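Local coordinates for ketosynthase (Streptomyces sp. MSC090213JE08, PDB 6KXF), which probably catalyses the decarboxylative condensation of a fatty acyl group with malonyl-ACP, giving 3-oxoacyl-ACP, holo-ACP and carbon dioxide, at residues Arg9-Gly14 and Glu244-Arg249; Phe50-Ala55 and Lys203-Phe208; Ala169-Asn174 and Asn398-Ile403. All coordinates share one frame; numbering follows the deposited sequence.

Contact 1. Residues Arg9-Gly14 and Glu244-Arg249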
loop_
_atom_site.group_PDB
_atom_site.type_symbol
_atom_site.label_atom_id
_atom_site.label_comp_id
_atom_site.label_asym_id
_atom_site.label_seq_id
_atom_site.Cartn_x
_atom_site.Cartn_y
_atom_site.Cartn_z
ATOM N N ARG A 9 -21.356 11.999 -12.765
ATOM C CA ARG A 9 -21.904 11.197 -11.666
ATOM C C ARG A 9 -21.449 9.732 -11.789
ATOM O O ARG A 9 -21.341 9.169 -12.886
ATOM C CB ARG A 9 -23.410 11.383 -11.655
ATOM C CG ARG A 9 -23.808 12.810 -11.300
ATOM C CD ARG A 9 -24.947 12.802 -10.309
ATOM N NE ARG A 9 -26.173 12.579 -11.007
ATOM C CZ ARG A 9 -27.302 12.167 -10.463
ATOM N NH1 ARG A 9 -27.352 11.671 -9.240
ATOM N NH2 ARG A 9 -28.400 12.260 -11.176
ATOM N N VAL A 10 -21.138 9.134 -10.639
ATOM C CA VAL A 10 -20.572 7.785 -10.559
ATOM C C VAL A 10 -21.405 6.988 -9.540
ATOM O O VAL A 10 -21.597 7.437 -8.421
ATOM C CB VAL A 10 -19.096 7.864 -10.153
ATOM C CG1 VAL A 10 -18.515 6.498 -9.802
ATOM C CG2 VAL A 10 -18.238 8.569 -11.207
ATOM N N VAL A 11 -21.895 5.824 -9.953
ATOM C CA VAL A 11 -22.789 4.999 -9.158
ATOM C C VAL A 11 -22.164 3.605 -8.941
ATOM O O VAL A 11 -21.268 3.188 -9.694
ATOM C CB VAL A 11 -24.184 4.910 -9.809
ATOM C CG1 VAL A 11 -24.937 6.228 -9.727
ATOM C CG2 VAL A 11 -24.140 4.396 -11.237
ATOM N N LEU A 12 -22.701 2.882 -7.941
ATOM C CA LEU A 12 -22.315 1.526 -7.567
ATOM C C LEU A 12 -23.347 0.550 -8.114
ATOM O O LEU A 12 -24.485 0.581 -7.660
ATOM C CB LEU A 12 -22.261 1.437 -6.036
ATOM C CG LEU A 12 -21.268 2.386 -5.382
ATOM C CD1 LEU A 12 -21.412 2.421 -3.851
ATOM C CD2 LEU A 12 -19.849 2.004 -5.785
ATOM N N THR A 13 -22.962 -0.276 -9.091
ATOM C CA THR A 13 -23.914 -1.165 -9.748
ATOM C C THR A 13 -23.716 -2.621 -9.348
ATOM O O THR A 13 -24.501 -3.473 -9.766
ATOM C CB THR A 13 -23.791 -1.014 -11.264
ATOM O OG1 THR A 13 -22.440 -1.180 -11.669
ATOM C CG2 THR A 13 -24.254 0.352 -11.711
ATOM N N GLY A 14 -22.639 -2.909 -8.605
ATOM C CA GLY A 14 -22.293 -4.304 -8.243
ATOM C C GLY A 14 -21.462 -4.398 -6.971
ATOM O O GLY A 14 -20.518 -3.633 -6.767
ATOM N N GLU A 244 -24.288 7.486 -16.832
ATOM C CA GLU A 244 -24.703 7.306 -18.211
ATOM C C GLU A 244 -24.594 5.828 -18.618
ATOM O O GLU A 244 -25.503 5.286 -19.272
ATOM C CB GLU A 244 -23.900 8.223 -19.136
ATOM C CG GLU A 244 -24.082 9.693 -18.814
ATOM C CD GLU A 244 -22.821 10.288 -18.199
ATOM O OE1 GLU A 244 -22.179 11.126 -18.889
ATOM O OE2 GLU A 244 -22.444 9.871 -17.050
ATOM N N SER A 245 -23.498 5.153 -18.257
ATOM C CA SER A 245 -23.333 3.716 -18.629
ATOM C C SER A 245 -24.391 2.856 -17.925
ATOM O O SER A 245 -25.030 2.008 -18.539
ATOM C CB SER A 245 -21.944 3.208 -18.368
ATOM O OG SER A 245 -21.870 1.819 -18.658
ATOM N N ALA A 246 -24.613 3.126 -16.642
ATOM C CA ALA A 246 -25.504 2.340 -15.860
ATOM C C ALA A 246 -26.918 2.481 -16.426
ATOM O O ALA A 246 -27.602 1.458 -16.634
ATOM C CB ALA A 246 -25.416 2.786 -14.432
ATOM N N LEU A 247 -27.358 3.727 -16.673
ATOM C CA LEU A 247 -28.735 3.924 -17.162
ATOM C C LEU A 247 -28.875 3.361 -18.586
ATOM O O LEU A 247 -29.942 2.830 -18.934
ATOM C CB LEU A 247 -29.146 5.394 -17.118
ATOM C CG LEU A 247 -29.177 6.053 -15.739
ATOM C CD1 LEU A 247 -29.516 7.537 -15.850
ATOM C CD2 LEU A 247 -30.155 5.357 -14.810
ATOM N N ALA A 248 -27.828 3.458 -19.417
ATOM C CA ALA A 248 -27.938 3.000 -20.825
ATOM C C ALA A 248 -28.241 1.505 -20.897
ATOM O O ALA A 248 -28.930 1.076 -21.804
ATOM C CB ALA A 248 -26.668 3.311 -21.576
ATOM N N ARG A 249 -27.714 0.710 -19.943
ATOM C CA ARG A 249 -27.894 -0.740 -20.001
ATOM C C ARG A 249 -28.966 -1.204 -19.010
ATOM O O ARG A 249 -29.135 -2.403 -18.850
ATOM C CB ARG A 249 -26.568 -1.481 -19.763
ATOM C CG ARG A 249 -25.902 -1.229 -18.414
ATOM C CD ARG A 249 -24.590 -1.966 -18.256
ATOM N NE ARG A 249 -24.072 -1.868 -16.893
ATOM C CZ ARG A 249 -24.295 -2.736 -15.923
ATOM N NH1 ARG A 249 -23.783 -2.523 -14.707
ATOM N NH2 ARG A 249 -25.001 -3.821 -16.207
HETATM O O HOH W 1 -22.829 12.167 -15.095
#

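Contact 2. Residues Phe50-Ala55 and Lys203-Phe208. With DYF ([(3~{R})-2,2-dimethyl-4-[[3-[2-[[(~{E})-oct-2-enoyl]amino]ethylamino]-3-oxidanylidene-propyl]amino]-3-oxidanyl-4-oxidanylidene-butyl] dihydrogen phosphate), chain D.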
loop_
_atom_site.group_PDB
_atom_site.type_symbol
_atom_site.label_atom_id
_atom_site.label_comp_id
_atom_site.label_asym_id
_atom_site.label_seq_id
_atom_site.Cartn_x
_atom_site.Cartn_y
_atom_site.Cartn_z
ATOM N N PHE A 50 0.796 -18.829 21.126
ATOM C CA PHE A 50 0.247 -17.456 21.098
ATOM C C PHE A 50 -0.679 -17.183 22.295
ATOM O O PHE A 50 -0.888 -16.015 22.681
ATOM C CB PHE A 50 -0.460 -17.191 19.764
ATOM C CG PHE A 50 0.470 -16.899 18.618
ATOM C CD1 PHE A 50 1.060 -15.652 18.484
ATOM C CD2 PHE A 50 0.713 -17.848 17.643
ATOM C CE1 PHE A 50 1.893 -15.367 17.411
ATOM C CE2 PHE A 50 1.539 -17.562 16.573
ATOM C CZ PHE A 50 2.128 -16.320 16.461
ATOM N N GLY A 51 -1.206 -18.250 22.896
ATOM C CA GLY A 51 -2.063 -18.145 24.065
ATOM C C GLY A 51 -3.516 -17.878 23.714
ATOM O O GLY A 51 -4.281 -17.591 24.614
ATOM N N GLN A 52 -3.865 -17.950 22.414
ATOM C CA GLN A 52 -5.239 -17.729 21.872
ATOM C C GLN A 52 -5.294 -18.231 20.425
ATOM O O GLN A 52 -4.261 -18.404 19.716
ATOM C CB GLN A 52 -5.713 -16.272 22.005
ATOM C CG GLN A 52 -4.784 -15.232 21.372
ATOM C CD GLN A 52 -5.073 -13.796 21.768
ATOM O OE1 GLN A 52 -4.358 -13.208 22.567
ATOM N NE2 GLN A 52 -6.089 -13.181 21.171
ATOM N N ASN A 53 -6.522 -18.459 19.977
ATOM C CA ASN A 53 -6.793 -19.280 18.830
ATOM C C ASN A 53 -7.988 -18.771 17.980
ATOM O O ASN A 53 -8.496 -19.516 17.163
ATOM C CB ASN A 53 -7.052 -20.716 19.304
ATOM C CG ASN A 53 -7.029 -21.706 18.160
ATOM O OD1 ASN A 53 -6.092 -21.708 17.359
ATOM N ND2 ASN A 53 -8.080 -22.503 18.036
ATOM N N THR A 54 -8.404 -17.509 18.126
ATOM C CA THR A 54 -9.611 -16.997 17.484
ATOM C C THR A 54 -9.259 -15.886 16.478
ATOM O O THR A 54 -8.416 -15.032 16.727
ATOM C CB THR A 54 -10.610 -16.461 18.517
ATOM O OG1 THR A 54 -10.975 -17.539 19.377
ATOM C CG2 THR A 54 -11.858 -15.910 17.865
ATOM N N ALA A 55 -9.941 -15.910 15.330
ATOM C CA ALA A 55 -9.849 -14.870 14.300
ATOM C C ALA A 55 -11.188 -14.812 13.560
ATOM O O ALA A 55 -12.119 -15.546 13.894
ATOM C CB ALA A 55 -8.688 -15.162 13.365
ATOM N N LYS A 203 1.717 -13.523 10.295
ATOM C CA LYS A 203 2.379 -12.233 10.486
ATOM C C LYS A 203 1.448 -11.240 11.191
ATOM O O LYS A 203 1.854 -10.607 12.177
ATOM C CB LYS A 203 2.863 -11.654 9.156
ATOM C CG LYS A 203 3.560 -10.296 9.234
ATOM C CD LYS A 203 3.332 -9.538 7.948
ATOM C CE LYS A 203 3.844 -8.119 7.906
ATOM N NZ LYS A 203 3.460 -7.532 6.595
ATOM N N ALA A 204 0.236 -11.064 10.649
ATOM C CA ALA A 204 -0.699 -10.105 11.226
ATOM C C ALA A 204 -1.043 -10.463 12.691
ATOM O O ALA A 204 -1.157 -9.601 13.548
ATOM C CB ALA A 204 -1.930 -10.039 10.356
ATOM N N PHE A 205 -1.257 -11.752 12.961
ATOM C CA PHE A 205 -1.625 -12.209 14.270
ATOM C C PHE A 205 -0.504 -11.885 15.281
ATOM O O PHE A 205 -0.764 -11.314 16.336
ATOM C CB PHE A 205 -1.920 -13.695 14.188
ATOM C CG PHE A 205 -2.569 -14.300 15.398
ATOM C CD1 PHE A 205 -3.860 -13.955 15.754
ATOM C CD2 PHE A 205 -1.934 -15.311 16.105
ATOM C CE1 PHE A 205 -4.489 -14.572 16.823
ATOM C CE2 PHE A 205 -2.561 -15.920 17.186
ATOM C CZ PHE A 205 -3.842 -15.561 17.531
ATOM N N ALA A 206 0.736 -12.232 14.946
ATOM C CA ALA A 206 1.897 -11.963 15.836
ATOM C C ALA A 206 2.112 -10.459 16.010
ATOM O O ALA A 206 2.454 -9.994 17.112
ATOM C CB ALA A 206 3.129 -12.607 15.266
ATOM N N LEU A 207 1.936 -9.710 14.914
ATOM C CA LEU A 207 2.107 -8.267 14.935
ATOM C C LEU A 207 1.197 -7.670 16.014
ATOM O O LEU A 207 1.657 -6.931 16.930
ATOM C CB LEU A 207 1.757 -7.693 13.557
ATOM C CG LEU A 207 2.134 -6.232 13.288
ATOM C CD1 LEU A 207 2.213 -5.976 11.788
ATOM C CD2 LEU A 207 1.157 -5.237 13.916
ATOM N N PHE A 208 -0.101 -7.981 15.910
ATOM C CA PHE A 208 -1.067 -7.373 16.830
ATOM C C PHE A 208 -0.820 -7.892 18.239
ATOM O O PHE A 208 -0.933 -7.134 19.188
ATOM C CB PHE A 208 -2.506 -7.554 16.341
ATOM C CG PHE A 208 -2.862 -6.457 15.370
ATOM C CD1 PHE A 208 -3.218 -5.200 15.834
ATOM C CD2 PHE A 208 -2.713 -6.638 14.003
ATOM C CE1 PHE A 208 -3.503 -4.168 14.952
ATOM C CE2 PHE A 208 -2.998 -5.606 13.118
ATOM C CZ PHE A 208 -3.389 -4.376 13.595
HETATM C C29 DYF D . -0.163 -3.632 9.870
HETATM C C26 DYF D . -3.637 -1.833 10.279
HETATM C C25 DYF D . -3.760 -1.022 11.340
HETATM O O13 DYF D . -2.640 1.187 18.967
HETATM C C21 DYF D . -4.613 2.412 12.107
HETATM C C17 DYF D . -5.165 1.624 15.622
HETATM O O11 DYF D . 0.219 3.262 18.605
HETATM N N22 DYF D . -5.154 1.318 11.528
HETATM C C10 DYF D . -0.560 2.351 19.357
HETATM N N19 DYF D . -4.980 2.483 14.493
HETATM C C30 DYF D . 0.768 -3.554 8.636
HETATM C C31 DYF D . 1.964 -4.514 8.615
HETATM N N14 DYF D . -1.706 2.111 17.107
HETATM C C28 DYF D . -1.192 -2.494 9.815
HETATM C C27 DYF D . -2.591 -2.953 10.164
HETATM C C23 DYF D . -4.947 -0.028 11.338
HETATM C C20 DYF D . -5.708 2.466 13.247
HETATM C C16 DYF D . -4.145 1.990 16.685
HETATM C C15 DYF D . -2.753 1.608 16.241
HETATM C C12 DYF D . -1.731 1.817 18.515
HETATM C C01 DYF D . 1.007 0.476 18.601
HETATM C C02 DYF D . 0.455 1.266 19.810
HETATM C C03 DYF D . -0.142 0.276 20.831
HETATM C C04 DYF D . 1.612 2.024 20.511
HETATM O O05 DYF D . 1.100 2.697 21.641
HETATM P P06 DYF D . 1.036 4.347 21.775
HETATM O O07 DYF D . 2.193 4.778 22.663
HETATM O O08 DYF D . -0.261 4.646 22.507
HETATM O O09 DYF D . 1.337 5.085 20.487
HETATM O O18 DYF D . -5.978 0.737 15.742
HETATM O O24 DYF D . -6.077 -0.275 10.974
#

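Contact 3. Residues Ala169-Asn174 and Asn398-Ile403. With DYF ([(3~{R})-2,2-dimethyl-4-[[3-[2-[[(~{E})-oct-2-enoyl]amino]ethylamino]-3-oxidanylidene-propyl]amino]-3-oxidanyl-4-oxidanylidene-butyl] dihydrogen phosphate), chain D.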
loop_
_atom_site.group_PDB
_atom_site.type_symbol
_atom_site.label_atom_id
_atom_site.label_comp_id
_atom_site.label_asym_id
_atom_site.label_seq_id
_atom_site.Cartn_x
_atom_site.Cartn_y
_atom_site.Cartn_z
ATOM N N ALA A 169 -2.379 -0.187 3.265
ATOM C CA ALA A 169 -2.635 -1.011 4.424
ATOM C C ALA A 169 -4.108 -0.872 4.839
ATOM O O ALA A 169 -5.002 -1.139 4.055
ATOM C CB ALA A 169 -1.645 -0.642 5.507
ATOM N N CYS A 170 -4.376 -0.429 6.067
ATOM C CA CYS A 170 -5.679 -0.556 6.635
ATOM C C CYS A 170 -6.646 0.506 6.090
ATOM O O CYS A 170 -7.790 0.429 6.379
ATOM C CB CYS A 170 -5.546 -0.538 8.157
ATOM S SG CYS A 170 -4.715 -2.052 8.690
ATOM N N ALA A 171 -6.177 1.456 5.268
ATOM C CA ALA A 171 -7.006 2.386 4.548
ATOM C C ALA A 171 -7.176 2.009 3.072
ATOM O O ALA A 171 -7.872 2.714 2.362
ATOM C CB ALA A 171 -6.443 3.792 4.640
ATOM N N ALA A 172 -6.586 0.913 2.600
ATOM C CA ALA A 172 -6.445 0.717 1.156
ATOM C C ALA A 172 -7.777 0.603 0.392
ATOM O O ALA A 172 -7.862 1.129 -0.708
ATOM C CB ALA A 172 -5.585 -0.482 0.914
ATOM N N GLY A 173 -8.804 -0.088 0.936
ATOM C CA GLY A 173 -10.087 -0.145 0.270
ATOM C C GLY A 173 -10.682 1.230 -0.097
ATOM O O GLY A 173 -11.167 1.439 -1.210
ATOM N N ASN A 174 -10.665 2.198 0.829
ATOM C CA ASN A 174 -11.235 3.501 0.518
ATOM C C ASN A 174 -10.346 4.231 -0.505
ATOM O O ASN A 174 -10.843 4.973 -1.352
ATOM C CB ASN A 174 -11.357 4.369 1.767
ATOM C CG ASN A 174 -12.675 4.238 2.502
ATOM O OD1 ASN A 174 -13.577 3.532 2.053
ATOM N ND2 ASN A 174 -12.811 5.014 3.569
ATOM N N ASN A 398 -1.845 7.520 7.138
ATOM C CA ASN A 398 -2.666 7.568 5.924
ATOM C C ASN A 398 -4.144 7.541 6.351
ATOM O O ASN A 398 -4.572 6.565 6.937
ATOM C CB ASN A 398 -2.401 6.383 4.957
ATOM C CG ASN A 398 -1.026 6.383 4.305
ATOM O OD1 ASN A 398 -0.720 5.518 3.484
ATOM N ND2 ASN A 398 -0.203 7.374 4.612
ATOM N N ASN A 399 -4.911 8.561 5.964
ATOM C CA ASN A 399 -6.325 8.650 6.234
ATOM C C ASN A 399 -7.083 8.774 4.906
ATOM O O ASN A 399 -6.659 9.535 4.035
ATOM C CB ASN A 399 -6.664 9.825 7.165
ATOM C CG ASN A 399 -5.805 9.855 8.419
ATOM O OD1 ASN A 399 -5.927 8.992 9.291
ATOM N ND2 ASN A 399 -4.956 10.865 8.544
ATOM N N ALA A 400 -8.219 8.054 4.803
ATOM C CA ALA A 400 -9.128 8.095 3.615
ATOM C C ALA A 400 -10.587 7.919 4.079
ATOM O O ALA A 400 -10.935 6.903 4.713
ATOM C CB ALA A 400 -8.721 7.017 2.638
ATOM N N VAL A 401 -11.428 8.884 3.722
ATOM C CA VAL A 401 -12.780 8.964 4.081
ATOM C C VAL A 401 -13.626 9.018 2.802
ATOM O O VAL A 401 -13.328 9.763 1.923
ATOM C CB VAL A 401 -13.029 10.198 4.955
ATOM C CG1 VAL A 401 -14.523 10.400 5.149
ATOM C CG2 VAL A 401 -12.284 10.119 6.274
ATOM N N LEU A 402 -14.710 8.230 2.752
ATOM C CA LEU A 402 -15.545 8.079 1.549
ATOM C C LEU A 402 -16.991 8.474 1.891
ATOM O O LEU A 402 -17.505 8.100 2.932
ATOM C CB LEU A 402 -15.414 6.622 1.111
ATOM C CG LEU A 402 -16.354 6.146 0.019
ATOM C CD1 LEU A 402 -15.949 6.685 -1.345
ATOM C CD2 LEU A 402 -16.385 4.613 -0.006
ATOM N N ILE A 403 -17.651 9.205 0.994
ATOM C CA ILE A 403 -19.048 9.604 1.180
ATOM C C ILE A 403 -19.897 8.931 0.104
ATOM O O ILE A 403 -19.637 9.100 -1.089
ATOM C CB ILE A 403 -19.198 11.131 1.114
ATOM C CG1 ILE A 403 -18.163 11.865 1.974
ATOM C CG2 ILE A 403 -20.624 11.508 1.448
ATOM C CD1 ILE A 403 -18.230 11.540 3.459
HETATM C C29 DYF D . -0.163 -3.632 9.870
HETATM C C26 DYF D . -3.637 -1.833 10.279
HETATM C C25 DYF D . -3.760 -1.022 11.340
HETATM O O13 DYF D . -2.640 1.187 18.967
HETATM C C21 DYF D . -4.613 2.412 12.107
HETATM C C17 DYF D . -5.165 1.624 15.622
HETATM O O11 DYF D . 0.219 3.262 18.605
HETATM N N22 DYF D . -5.154 1.318 11.528
HETATM C C10 DYF D . -0.560 2.351 19.357
HETATM N N19 DYF D . -4.980 2.483 14.493
HETATM C C30 DYF D . 0.768 -3.554 8.636
HETATM C C31 DYF D . 1.964 -4.514 8.615
HETATM N N14 DYF D . -1.706 2.111 17.107
HETATM C C28 DYF D . -1.192 -2.494 9.815
HETATM C C27 DYF D . -2.591 -2.953 10.164
HETATM C C23 DYF D . -4.947 -0.028 11.338
HETATM C C20 DYF D . -5.708 2.466 13.247
HETATM C C16 DYF D . -4.145 1.990 16.685
HETATM C C15 DYF D . -2.753 1.608 16.241
HETATM C C12 DYF D . -1.731 1.817 18.515
HETATM C C01 DYF D . 1.007 0.476 18.601
HETATM C C02 DYF D . 0.455 1.266 19.810
HETATM C C03 DYF D . -0.142 0.276 20.831
HETATM C C04 DYF D . 1.612 2.024 20.511
HETATM O O05 DYF D . 1.100 2.697 21.641
HETATM P P06 DYF D . 1.036 4.347 21.775
HETATM O O07 DYF D . 2.193 4.778 22.663
HETATM O O08 DYF D . -0.261 4.646 22.507
HETATM O O09 DYF D . 1.337 5.085 20.487
HETATM O O18 DYF D . -5.978 0.737 15.742
HETATM O O24 DYF D . -6.077 -0.275 10.974
#

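Contact 1. Residues Arg9-Gly14 and Glu244-Arg249
Val11 and Thr13 pack on Ala246 in a strand-on-helix contact at the periphery of the thiolase-type fold. The strand is the start of 10-19, in the large mixed sheet. The helix is the short 243-248, which directly follows strand 234-242, an antiparallel neighbour of 10-19. No direct hydrogen bond joins the two segments.

The apolar centre is small. Ala246 CB lies 3.8 Å from Val11 CG2 and 3.8 Å from Thr13 CG2, so one methyl meets two side chains of the same strand face. In Thr13, chi1 of 53° tucks OG1 back over the backbone and turns CG2 to Ala246.

Arg249 stretches its side chain out toward Thr13. Thr13 OG1 lies in the guanidinium plane, at its edge, 3.6 Å from Arg249 NH1. Glu241 links the two residues: its OE1 is hydrogen-bonded to Thr13 OG1 and forms a salt bridge with Arg249 NH1. Arg249 NH2 also bonds Ala93 O.

At the other end a water bridges the segments. It accepts from Arg9 N at 2.8 Å and donates to Glu244 OE2 at 3.0 Å.

Contact 2. Residues Phe50-Ala55 and Lys203-Phe208
Phe205 pushes the edge of its ring against a face of the Phe50 ring. This is a T-shaped (edge-to-face) pair, with centroids 4.9 Å apart and planes at 67°. Phe205 CD2 stands over the centre of the Phe50 ring, 3.7 Å above its plane. The neighbouring CE2 comes to 3.5 Å from Phe50 CG, where the ring joins its CB. The C-H edge of one ring thus points into the pi face of the other.

The torsions explain the reach. Phe205 has CG opposite its backbone N (chi1 -169°), which carries the ring outward from the helix to the 50-55 segment. Phe50 has CG opposite its carbonyl carbon. Its ring edge then meets the helix as well: CE1 touches Ala206 CB at 3.7 Å, close to the ring plane.

The far end of Phe205 reaches Gln52. Phe205 CZ lies 3.6 Å from Gln52 O, which is near the ring plane. That carbonyl oxygen is buried here and has no hydrogen-bond partner in the model. Gln52 CG also packs on CZ, and the side-chain amide stands nearly perpendicular to the ring, at 89°. Gln52 NE2 is held by Thr215 O.

Phe131 of a neighbouring subunit packs on Lys203 and Ala206, and Pro141 of that subunit on Phe50. Leu207 and Phe208 touch the octenoyl chain of the bound ligand DYF. Helix 202-210 therefore stands between that acyl chain and the loop before strand 54-55, which pairs with strand 40-41.

Contact 3. Residues Ala169-Asn174 and Asn398-Ile403
Asn174 and Ala400 join the first turn of helix 172-185 to strand 398-405, in the buried core of the thiolase fold. Cys170 lies in the short 3-10 segment just before the helix, and its SG is covalently bound to DYF C26, at 1.9 Å. This is consistent with the nucleophile-bearing turn of ketosynthases, and strand 398-405 lies against the start of the helix that follows.

Asn174 carries the contact. With chi1 at -90°, its amide is set over the strand. ND2 donates to Ala400 O at 2.9 Å, in a nearly straight bond of 165°. The acceptor lies in the amide plane of Asn174, but the nitrogen stands 51° out of the carbonyl plane of Ala400, so it approaches from above that plane. Ser392 OG also bonds Ala400 O, giving this oxygen a second partner.

The other amide end is fixed as well. Asn174 OD1 is hydrogen-bonded to Asn390 ND2 on the adjacent strand 387-393. Both ends being bonded should define which way the amide is flipped. The Leu402 side chain crosses that of Asn174. Its CG is turned opposite the backbone N, and CD2 comes to 3.6 Å from Asn174 OD1.

Beside the hydrogen bond, Asn174 CB rests on Ala400 CB at 3.8 Å, while Ala171 CB faces Ala400 CB more loosely. Asn398, at the start of the strand, bonds through OD1 to Asn155 of a neighbouring subunit. The strand thus touches both the active-site helix and an interface with a neighbouring subunit. At the end nearer the modified cysteine, Ala171 CB lies 4.1 Å from Asn398 O.

How the contacts relate
Contacts 1 and 2 lie on opposite sides of the chain's centre, about 41 Å apart between centres. Contact 3 is near the middle, about 23 Å from contact 1 and 24 Å from contact 2. None touches another. Along the chain the order is 9-14, 50-55, 169-174, 203-208, 244-249, 398-403. Both segments of contact 2 fall between those of contact 1, while contact 3 alternates with each of the others. Contacts 1 and 3 reach the same mixed sheet, through strands 10-19 and 398-405, each antiparallel to 255-264. Contacts 2 and 3 approach the acyl chain of DYF from two parts of the fold, whereas contact 1 is a peripheral sheet-helix contact.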